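Local coordinates for branched-chain-amino-acid aminotransferase (Deinococcus radiodurans, PDB 3UZO), which probably catalyses the pyridoxal-phosphate-dependent transfer of amino groups from branched-chain amino acids to 2-oxoglutarate, yielding L-glutamate and the matching keto acids, at residues A[33-38]-A[54-59]; A[143-148]-A[166-171]; A[253-258]-A[282-287]. All coordinates share one frame; numbering follows the deposited sequence.

Along the chain the three contacts follow one another, each closing before the next opens. Contacts 1 and 2 belong to the same antiparallel sheet, their centres about 10 Å apart: contact 1 lies at its margin, by strands 39-45 and 48-55, and contact 2 pairs two inner strands, 141-151 and 162-172. They touch directly, T36 OG1 probably bonding to C169 O, and both reach the second subunit, so this region joins sheet, substrate pocket and dimer interface. Contact 3 sits across the chain's centre in the mixed sheet, its centre about 40 Å from that of contact 1 and 31 Å from that of contact 2, next to the helix that starts among cofactor-binding residues.

Contact 1 of 3, residues A[33-38]-A[54-59]; sequences YIRTDL and LTEDNQ
T55 and L38 meet where strand 48-55 runs out: L38 CA makes a CA-H...O contact with T55 O at 3.4 Å, and L38 CD2 rests against the same backbone. T55 OG1 then accepts from D57 N, an ST turn that starts the bend toward strand 59-63. At E56 the side chain of R35 comes across, extended, its CG anti to the backbone N (chi1 -176°). R35 NH2 donates to E56 O at 2.8 Å, the carbonyl oxygen lying near the guanidinium plane. E56 folds at chi2, and its OE1 closes a salt bridge to R35 NH2 at 3.1 Å. D57 makes an Asx turn, OD2 taking the Q59 N-H from above the carboxylate plane, while OD1 is bonded to H61. N58 stacks its amide on one face of the R35 guanidinium, the planes 8° apart and ND2 offset toward the rim. N58 OD1 stands 3.0 Å from Y33 OH, a hydroxyl also hydrogen-bonded to E64 of the second subunit. With one guanidinium nitrogen serving both a main-chain carbonyl and a carboxylate, the arginine charge may polarise E56 O and offset the negative charge of the exposed E56 carboxylate.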
loop_
_atom_site.group_PDB
_atom_site.type_symbol
_atom_site.label_atom_id
_atom_site.label_comp_id
_atom_site.label_asym_id
_atom_site.label_seq_id
_atom_site.Cartn_x
_atom_site.Cartn_y
_atom_site.Cartn_z
ATOM N N TYR A 33 18.625 10.884 -0.116
ATOM C CA TYR A 33 18.171 11.998 -0.931
ATOM C C TYR A 33 19.074 13.216 -0.902
ATOM O O TYR A 33 19.511 13.681 0.156
ATOM C CB TYR A 33 16.754 12.425 -0.532
ATOM C CG TYR A 33 16.179 13.507 -1.438
ATOM C CD1 TYR A 33 16.345 14.862 -1.140
ATOM C CD2 TYR A 33 15.489 13.169 -2.609
ATOM C CE1 TYR A 33 15.837 15.858 -1.982
ATOM C CE2 TYR A 33 14.981 14.158 -3.464
ATOM C CZ TYR A 33 15.156 15.499 -3.140
ATOM O OH TYR A 33 14.642 16.482 -3.960
ATOM N N ILE A 34 19.348 13.716 -2.096
ATOM C CA ILE A 34 20.140 14.916 -2.297
ATOM C C ILE A 34 19.332 15.634 -3.363
ATOM O O ILE A 34 18.935 15.022 -4.365
ATOM C CB ILE A 34 21.545 14.598 -2.843
ATOM C CG1 ILE A 34 22.374 13.903 -1.759
ATOM C CG2 ILE A 34 22.225 15.879 -3.297
ATOM C CD1 ILE A 34 23.750 13.474 -2.212
ATOM N N ARG A 35 19.063 16.917 -3.154
ATOM C CA ARG A 35 18.276 17.649 -4.127
ATOM C C ARG A 35 19.082 18.025 -5.354
ATOM O O ARG A 35 20.090 18.737 -5.261
ATOM C CB ARG A 35 17.675 18.906 -3.498
ATOM C CG ARG A 35 16.762 19.670 -4.448
ATOM C CD ARG A 35 16.047 20.806 -3.749
ATOM N NE ARG A 35 15.191 21.552 -4.669
ATOM C CZ ARG A 35 14.293 22.455 -4.286
ATOM N NH1 ARG A 35 14.133 22.727 -2.994
ATOM N NH2 ARG A 35 13.549 23.082 -5.191
ATOM N N THR A 36 18.656 17.528 -6.511
ATOM C CA THR A 36 19.352 17.881 -7.738
ATOM C C THR A 36 18.604 19.079 -8.324
ATOM O O THR A 36 17.564 19.483 -7.799
ATOM C CB THR A 36 19.415 16.700 -8.731
ATOM O OG1 THR A 36 18.111 16.138 -8.887
ATOM C CG2 THR A 36 20.377 15.617 -8.206
ATOM N N ASP A 37 19.117 19.651 -9.404
ATOM C CA ASP A 37 18.510 20.857 -9.968
ATOM C C ASP A 37 17.110 20.791 -10.578
ATOM O O ASP A 37 16.220 21.556 -10.195
ATOM C CB ASP A 37 19.471 21.482 -10.990
ATOM C CG ASP A 37 20.808 21.882 -10.369
ATOM O OD1 ASP A 37 20.885 21.979 -9.124
ATOM O OD2 ASP A 37 21.780 22.113 -11.123
ATOM N N LEU A 38 16.904 19.881 -11.519
ATOM C CA LEU A 38 15.621 19.805 -12.197
ATOM C C LEU A 38 15.009 18.410 -12.290
ATOM O O LEU A 38 15.724 17.413 -12.453
ATOM C CB LEU A 38 15.785 20.366 -13.607
ATOM C CG LEU A 38 16.200 21.835 -13.697
ATOM C CD1 LEU A 38 16.761 22.136 -15.093
ATOM C CD2 LEU A 38 15.005 22.711 -13.377
ATOM N N LEU A 54 10.026 20.308 -17.343
ATOM C CA LEU A 54 11.050 20.252 -16.310
ATOM C C LEU A 54 10.751 21.366 -15.322
ATOM O O LEU A 54 10.346 22.464 -15.712
ATOM C CB LEU A 54 12.449 20.459 -16.897
ATOM C CG LEU A 54 13.024 19.317 -17.732
ATOM C CD1 LEU A 54 14.443 19.670 -18.161
ATOM C CD2 LEU A 54 13.014 18.036 -16.913
ATOM N N THR A 55 10.932 21.070 -14.042
ATOM C CA THR A 55 10.700 22.053 -13.004
ATOM C C THR A 55 11.781 21.926 -11.940
ATOM O O THR A 55 12.418 20.884 -11.809
ATOM C CB THR A 55 9.317 21.868 -12.355
ATOM O OG1 THR A 55 9.171 22.808 -11.283
ATOM C CG2 THR A 55 9.154 20.442 -11.811
ATOM N N GLU A 56 12.006 22.999 -11.195
ATOM C CA GLU A 56 13.000 22.976 -10.136
ATOM C C GLU A 56 12.394 22.652 -8.765
ATOM O O GLU A 56 13.108 22.278 -7.839
ATOM C CB GLU A 56 13.708 24.336 -10.084
ATOM C CG GLU A 56 14.008 24.862 -8.694
ATOM C CD GLU A 56 12.775 25.386 -7.971
ATOM O OE1 GLU A 56 12.891 25.720 -6.775
ATOM O OE2 GLU A 56 11.692 25.468 -8.589
ATOM N N ASP A 57 11.076 22.770 -8.653
ATOM C CA ASP A 57 10.391 22.595 -7.372
ATOM C C ASP A 57 10.833 21.515 -6.358
ATOM O O ASP A 57 11.375 21.850 -5.309
ATOM C CB ASP A 57 8.879 22.522 -7.625
ATOM C CG ASP A 57 8.069 22.823 -6.379
ATOM O OD1 ASP A 57 6.905 23.269 -6.503
ATOM O OD2 ASP A 57 8.600 22.609 -5.273
ATOM N N ASN A 58 10.600 20.244 -6.643
ATOM C CA ASN A 58 10.970 19.133 -5.735
ATOM C C ASN A 58 9.943 18.886 -4.616
ATOM O O ASN A 58 10.101 17.993 -3.785
ATOM C CB ASN A 58 12.430 19.285 -5.210
ATOM C CG ASN A 58 12.543 19.585 -3.702
ATOM O OD1 ASN A 58 13.347 18.957 -2.993
ATOM N ND2 ASN A 58 11.794 20.562 -3.223
ATOM N N GLN A 59 8.870 19.672 -4.629
ATOM C CA GLN A 59 7.783 19.496 -3.677
ATOM C C GLN A 59 6.560 19.186 -4.534
ATOM O O GLN A 59 6.302 19.869 -5.523
ATOM C CB GLN A 59 7.520 20.774 -2.876
ATOM C CG GLN A 59 8.683 21.239 -2.029
ATOM C CD GLN A 59 9.039 20.258 -0.933
ATOM O OE1 GLN A 59 8.217 19.951 -0.072
ATOM N NE2 GLN A 59 10.272 19.762 -0.956
#

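Contact 2 of 3, residues A[143-148]-A[166-171]; sequences YLRPFV and SVFCVP. With GLU (glutamic acid), chain D.
R145 lies alongside F168, both side chains pointing the same way, and its aliphatic stem does the touching. CB makes a CH-pi contact over one face of the F168 ring, 4.0 Å from the centroid, while CG stands 3.6 Å from F168 CZ. F168 CG sits between its backbone N and carbonyl carbon (chi1 66°), a position that sets the ring beside the R145 stem. The F147 and F168 rings meet at their edges, F147 CE2 to F168 CD2 at 3.8 Å, and F147 CE2 and CZ also rest on S166 CB. On the opposite side of the sheet the packing is aliphatic: L144 CD2 lies against V167 CG1 and C169 CB, and P146 CB reaches V167 CG2 at 3.7 Å. Helix 115-128 covers this side.

The backbones form the antiparallel hairpin of strands 141-151 and 162-172, central in the sheet, with Y143-V170, R145-F168 and F147-S166 as the hydrogen-bonded pairs. R145 N donates to F168 O at 2.8 Å, whereas the return bond from F168 N to R145 O is weak at 3.4 Å. L144-C169 and P146-V167 are the non-hydrogen-bonded pairs, and P146 CA adds a CA-H...O contact to S166 O.

Polar bonds beyond the strands gather at the tip of R145, whose chain is bent at chi2 and chi3; its guanidinium meets the bound glutamate through NH2. This nitrogen donates to Y143 OH at 2.9 Å, nearly straight and in the guanidinium plane, and to the glutamate carboxylate oxygen OXT at 2.7 Å, a more bent bond of 136°. Y71 OH of the second subunit is hydrogen-bonded to the same glutamate and, weakly, to R145 NH2.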
loop_
_atom_site.group_PDB
_atom_site.type_symbol
_atom_site.label_atom_id
_atom_site.label_comp_id
_atom_site.label_asym_id
_atom_site.label_seq_id
_atom_site.Cartn_x
_atom_site.Cartn_y
_atom_site.Cartn_z
ATOM N N TYR A 143 20.966 7.852 -9.797
ATOM C CA TYR A 143 19.737 7.090 -9.626
ATOM C C TYR A 143 18.524 7.879 -10.078
ATOM O O TYR A 143 18.359 9.034 -9.698
ATOM C CB TYR A 143 19.541 6.715 -8.157
ATOM C CG TYR A 143 18.354 5.805 -7.906
ATOM C CD1 TYR A 143 18.457 4.424 -8.087
ATOM C CD2 TYR A 143 17.139 6.320 -7.458
ATOM C CE1 TYR A 143 17.379 3.575 -7.819
ATOM C CE2 TYR A 143 16.052 5.483 -7.187
ATOM C CZ TYR A 143 16.181 4.114 -7.366
ATOM O OH TYR A 143 15.131 3.284 -7.051
ATOM N N LEU A 144 17.673 7.235 -10.874
ATOM C CA LEU A 144 16.454 7.859 -11.375
ATOM C C LEU A 144 15.242 7.264 -10.681
ATOM O O LEU A 144 15.146 6.041 -10.526
ATOM C CB LEU A 144 16.339 7.647 -12.884
ATOM C CG LEU A 144 17.376 8.446 -13.674
ATOM C CD1 LEU A 144 17.720 7.746 -14.967
ATOM C CD2 LEU A 144 16.828 9.844 -13.930
ATOM N N ARG A 145 14.313 8.128 -10.281
ATOM C CA ARG A 145 13.100 7.692 -9.605
ATOM C C ARG A 145 11.822 8.166 -10.290
ATOM O O ARG A 145 11.280 9.231 -9.962
ATOM C CB ARG A 145 13.110 8.158 -8.137
ATOM C CG ARG A 145 11.794 7.979 -7.388
ATOM C CD ARG A 145 11.279 6.539 -7.480
ATOM N NE ARG A 145 12.213 5.576 -6.908
ATOM C CZ ARG A 145 12.344 5.338 -5.608
ATOM N NH1 ARG A 145 11.595 5.993 -4.732
ATOM N NH2 ARG A 145 13.221 4.436 -5.180
ATOM N N PRO A 146 11.344 7.398 -11.282
ATOM C CA PRO A 146 10.113 7.746 -11.996
ATOM C C PRO A 146 8.984 7.257 -11.095
ATOM O O PRO A 146 9.132 6.221 -10.434
ATOM C CB PRO A 146 10.183 6.902 -13.275
ATOM C CG PRO A 146 11.643 6.507 -13.389
ATOM C CD PRO A 146 12.052 6.302 -11.963
ATOM N N PHE A 147 7.877 7.992 -11.039
ATOM C CA PHE A 147 6.756 7.551 -10.227
ATOM C C PHE A 147 5.453 8.149 -10.719
ATOM O O PHE A 147 5.444 9.186 -11.372
ATOM C CB PHE A 147 6.985 7.866 -8.734
ATOM C CG PHE A 147 6.994 9.332 -8.395
ATOM C CD1 PHE A 147 5.846 9.954 -7.913
ATOM C CD2 PHE A 147 8.166 10.075 -8.496
ATOM C CE1 PHE A 147 5.868 11.302 -7.525
ATOM C CE2 PHE A 147 8.201 11.420 -8.117
ATOM C CZ PHE A 147 7.049 12.034 -7.630
ATOM N N VAL A 148 4.364 7.447 -10.433
ATOM C CA VAL A 148 3.022 7.858 -10.828
ATOM C C VAL A 148 2.134 7.806 -9.596
ATOM O O VAL A 148 2.150 6.827 -8.850
ATOM C CB VAL A 148 2.435 6.913 -11.916
ATOM C CG1 VAL A 148 1.029 7.366 -12.314
ATOM C CG2 VAL A 148 3.362 6.896 -13.137
ATOM N N SER A 166 6.217 11.740 -12.571
ATOM C CA SER A 166 7.393 12.566 -12.342
ATOM C C SER A 166 8.652 11.723 -12.284
ATOM O O SER A 166 8.603 10.529 -11.972
ATOM C CB SER A 166 7.222 13.348 -11.028
ATOM O OG SER A 166 8.331 14.185 -10.755
ATOM N N VAL A 167 9.775 12.344 -12.615
ATOM C CA VAL A 167 11.061 11.664 -12.553
ATOM C C VAL A 167 12.099 12.612 -11.978
ATOM O O VAL A 167 12.324 13.694 -12.533
ATOM C CB VAL A 167 11.591 11.201 -13.951
ATOM C CG1 VAL A 167 12.878 10.374 -13.755
ATOM C CG2 VAL A 167 10.553 10.359 -14.671
ATOM N N PHE A 168 12.694 12.237 -10.847
ATOM C CA PHE A 168 13.762 13.049 -10.266
ATOM C C PHE A 168 14.961 12.122 -10.132
ATOM O O PHE A 168 14.818 10.891 -10.218
ATOM C CB PHE A 168 13.358 13.677 -8.916
ATOM C CG PHE A 168 13.138 12.697 -7.794
ATOM C CD1 PHE A 168 14.213 12.225 -7.032
ATOM C CD2 PHE A 168 11.851 12.297 -7.452
ATOM C CE1 PHE A 168 14.002 11.373 -5.938
ATOM C CE2 PHE A 168 11.626 11.440 -6.357
ATOM C CZ PHE A 168 12.707 10.983 -5.602
ATOM N N CYS A 169 16.144 12.699 -9.983
ATOM C CA CYS A 169 17.345 11.886 -9.868
ATOM C C CYS A 169 18.141 12.257 -8.631
ATOM O O CYS A 169 17.987 13.346 -8.087
ATOM C CB CYS A 169 18.217 12.031 -11.122
ATOM S SG CYS A 169 18.900 13.684 -11.385
ATOM N N VAL A 170 18.986 11.331 -8.195
ATOM C CA VAL A 170 19.814 11.511 -7.006
ATOM C C VAL A 170 21.126 10.756 -7.195
ATOM O O VAL A 170 21.122 9.560 -7.483
ATOM C CB VAL A 170 19.117 10.922 -5.742
ATOM C CG1 VAL A 170 19.990 11.146 -4.496
ATOM C CG2 VAL A 170 17.744 11.548 -5.553
ATOM N N PRO A 171 22.268 11.447 -7.060
ATOM C CA PRO A 171 23.540 10.736 -7.222
ATOM C C PRO A 171 23.649 9.779 -6.035
ATOM O O PRO A 171 23.332 10.163 -4.908
ATOM C CB PRO A 171 24.571 11.860 -7.156
ATOM C CG PRO A 171 23.912 12.855 -6.217
ATOM C CD PRO A 171 22.484 12.862 -6.707
HETATM N N GLU D . 13.186 1.019 -5.068
HETATM C CA GLU D . 14.047 0.577 -3.939
HETATM C C GLU D . 14.005 1.590 -2.819
HETATM O O GLU D . 14.349 1.218 -1.681
HETATM C CB GLU D . 15.490 0.410 -4.403
HETATM C CG GLU D . 15.769 -0.909 -5.081
HETATM C CD GLU D . 17.242 -1.130 -5.322
HETATM O OE1 GLU D . 18.044 -0.805 -4.417
HETATM O OE2 GLU D . 17.593 -1.630 -6.412
HETATM O OXT GLU D . 13.637 2.744 -3.107
#

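Contact 3 of 3, residues A[253-258]-A[282-287]; sequences KFVTPQ and EVEEGD
F254 and V283 lie side by side on neighbouring parallel strands, the first and last strands of a beta-alpha-beta unit whose crossover runs through helix 266-277. This is the tight face of the pair. F254 CD2 packs on V283 CG2 at 3.7 Å, and L272 of that helix covers both side chains. F245, from strand 243-248, meets the F254 ring on the same sheet. T256 and E285 continue this face, touching K268 and L272 of the helix. Residues S265, I266 and T267, where that helix begins, bind pyridoxal phosphate, and the side chain of T256 is about 10 Å from the cofactor.

Between the strands the parallel hydrogen bonding is regular. F254 N donates to E282 O at 2.8 Å, almost straight at 172°, F254 O accepts from E284 N, and T256 repeats the pattern with E284 O and G286 N.

The face carrying K253, E282, V255 and E284 is more polar, and more open to solvent around the exposed E282. The chain of K253 is extended beyond CG and crosses E284 obliquely, CE passing over E284 CB and NZ ending at OE1 in a salt bridge modelled at 2.5 Å, a length short enough to be doubtful in detail. NZ meets that oxygen on its anti side, 29° out of the carboxylate plane. E282 CB packs on K253 CG at 3.7 Å, while the rest of its chain bends at chi2 and its end leads away. V255 CG1 touches E284 O, and I288 packs on V255 and P257.

The loose part is at Q258, where the bond from Q258 N to G286 O is weak at 3.3 Å. Water then spans the strands, one molecule donating both to P257 O at 2.9 Å and to E285 OE1 at 2.6 Å.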
loop_
_atom_site.group_PDB
_atom_site.type_symbol
_atom_site.label_atom_id
_atom_site.label_comp_id
_atom_site.label_asym_id
_atom_site.label_seq_id
_atom_site.Cartn_x
_atom_site.Cartn_y
_atom_site.Cartn_z
ATOM N N LYS A 253 25.086 -24.192 -11.633
ATOM C CA LYS A 253 23.725 -23.740 -11.866
ATOM C C LYS A 253 23.297 -22.523 -11.055
ATOM O O LYS A 253 23.556 -22.435 -9.855
ATOM C CB LYS A 253 22.773 -24.908 -11.590
ATOM C CG LYS A 253 21.361 -24.743 -12.114
ATOM C CD LYS A 253 20.596 -26.045 -11.917
ATOM C CE LYS A 253 19.231 -26.015 -12.571
ATOM N NZ LYS A 253 18.558 -27.348 -12.461
ATOM N N PHE A 254 22.623 -21.604 -11.739
ATOM C CA PHE A 254 22.114 -20.360 -11.169
ATOM C C PHE A 254 20.626 -20.580 -10.917
ATOM O O PHE A 254 19.859 -20.827 -11.851
ATOM C CB PHE A 254 22.322 -19.217 -12.184
ATOM C CG PHE A 254 21.759 -17.881 -11.756
ATOM C CD1 PHE A 254 22.575 -16.920 -11.162
ATOM C CD2 PHE A 254 20.418 -17.576 -11.971
ATOM C CE1 PHE A 254 22.064 -15.673 -10.789
ATOM C CE2 PHE A 254 19.893 -16.327 -11.597
ATOM C CZ PHE A 254 20.721 -15.377 -11.006
ATOM N N VAL A 255 20.216 -20.487 -9.658
ATOM C CA VAL A 255 18.819 -20.694 -9.306
ATOM C C VAL A 255 18.183 -19.471 -8.654
ATOM O O VAL A 255 18.792 -18.815 -7.809
ATOM C CB VAL A 255 18.664 -21.898 -8.347
ATOM C CG1 VAL A 255 17.188 -22.155 -8.069
ATOM C CG2 VAL A 255 19.318 -23.130 -8.951
ATOM N N THR A 256 16.955 -19.170 -9.059
ATOM C CA THR A 256 16.208 -18.045 -8.501
ATOM C C THR A 256 14.741 -18.446 -8.415
ATOM O O THR A 256 14.241 -19.197 -9.258
ATOM C CB THR A 256 16.352 -16.767 -9.374
ATOM O OG1 THR A 256 17.743 -16.480 -9.565
ATOM C CG2 THR A 256 15.732 -15.573 -8.683
ATOM N N PRO A 257 14.028 -17.959 -7.386
ATOM C CA PRO A 257 12.615 -18.310 -7.237
ATOM C C PRO A 257 11.670 -17.857 -8.343
ATOM O O PRO A 257 11.884 -16.837 -9.002
ATOM C CB PRO A 257 12.245 -17.706 -5.875
ATOM C CG PRO A 257 13.202 -16.578 -5.718
ATOM C CD PRO A 257 14.493 -17.153 -6.243
ATOM N N GLN A 258 10.623 -18.649 -8.543
ATOM C CA GLN A 258 9.602 -18.346 -9.533
ATOM C C GLN A 258 8.329 -18.214 -8.721
ATOM O O GLN A 258 7.841 -19.192 -8.149
ATOM C CB GLN A 258 9.469 -19.478 -10.557
ATOM C CG GLN A 258 8.496 -19.156 -11.688
ATOM C CD GLN A 258 8.519 -20.192 -12.795
ATOM O OE1 GLN A 258 8.271 -21.378 -12.560
ATOM N NE2 GLN A 258 8.818 -19.751 -14.012
ATOM N N GLU A 282 24.136 -23.125 -15.990
ATOM C CA GLU A 282 22.801 -23.655 -16.202
ATOM C C GLU A 282 21.927 -22.646 -15.462
ATOM O O GLU A 282 22.384 -22.023 -14.501
ATOM C CB GLU A 282 22.654 -25.034 -15.549
ATOM C CG GLU A 282 23.486 -26.135 -16.184
ATOM C CD GLU A 282 22.891 -26.646 -17.483
ATOM O OE1 GLU A 282 21.781 -27.220 -17.444
ATOM O OE2 GLU A 282 23.531 -26.476 -18.544
ATOM N N VAL A 283 20.683 -22.485 -15.892
ATOM C CA VAL A 283 19.799 -21.533 -15.243
ATOM C C VAL A 283 18.425 -22.144 -14.973
ATOM O O VAL A 283 17.884 -22.880 -15.800
ATOM C CB VAL A 283 19.668 -20.255 -16.110
ATOM C CG1 VAL A 283 18.512 -20.386 -17.085
ATOM C CG2 VAL A 283 19.529 -19.046 -15.227
ATOM N N GLU A 284 17.863 -21.829 -13.810
ATOM C CA GLU A 284 16.567 -22.361 -13.418
ATOM C C GLU A 284 15.761 -21.403 -12.555
ATOM O O GLU A 284 16.281 -20.817 -11.603
ATOM C CB GLU A 284 16.764 -23.668 -12.642
ATOM C CG GLU A 284 15.502 -24.212 -11.986
ATOM C CD GLU A 284 15.770 -25.440 -11.123
ATOM O OE1 GLU A 284 16.399 -26.395 -11.622
ATOM O OE2 GLU A 284 15.345 -25.455 -9.946
ATOM N N GLU A 285 14.491 -21.240 -12.898
ATOM C CA GLU A 285 13.592 -20.409 -12.108
ATOM C C GLU A 285 12.654 -21.425 -11.470
ATOM O O GLU A 285 11.868 -22.069 -12.161
ATOM C CB GLU A 285 12.797 -19.443 -12.991
ATOM C CG GLU A 285 13.650 -18.386 -13.688
ATOM C CD GLU A 285 12.822 -17.432 -14.516
ATOM O OE1 GLU A 285 12.189 -16.524 -13.932
ATOM O OE2 GLU A 285 12.791 -17.598 -15.752
ATOM N N GLY A 286 12.760 -21.594 -10.159
ATOM C CA GLY A 286 11.909 -22.558 -9.492
ATOM C C GLY A 286 11.866 -22.362 -7.995
ATOM O O GLY A 286 12.268 -21.317 -7.486
ATOM N N ASP A 287 11.386 -23.376 -7.285
ATOM C CA ASP A 287 11.278 -23.292 -5.840
ATOM C C ASP A 287 12.603 -23.488 -5.132
ATOM O O ASP A 287 13.422 -24.308 -5.529
ATOM C CB ASP A 287 10.286 -24.330 -5.306
ATOM C CG ASP A 287 8.863 -24.041 -5.710
ATOM O OD1 ASP A 287 8.430 -22.878 -5.581
ATOM O OD2 ASP A 287 8.168 -24.983 -6.143
HETATM O O HOH W 1 11.880 -15.489 -11.550
HETATM O O HOH W 2 9.302 -20.186 -5.915
#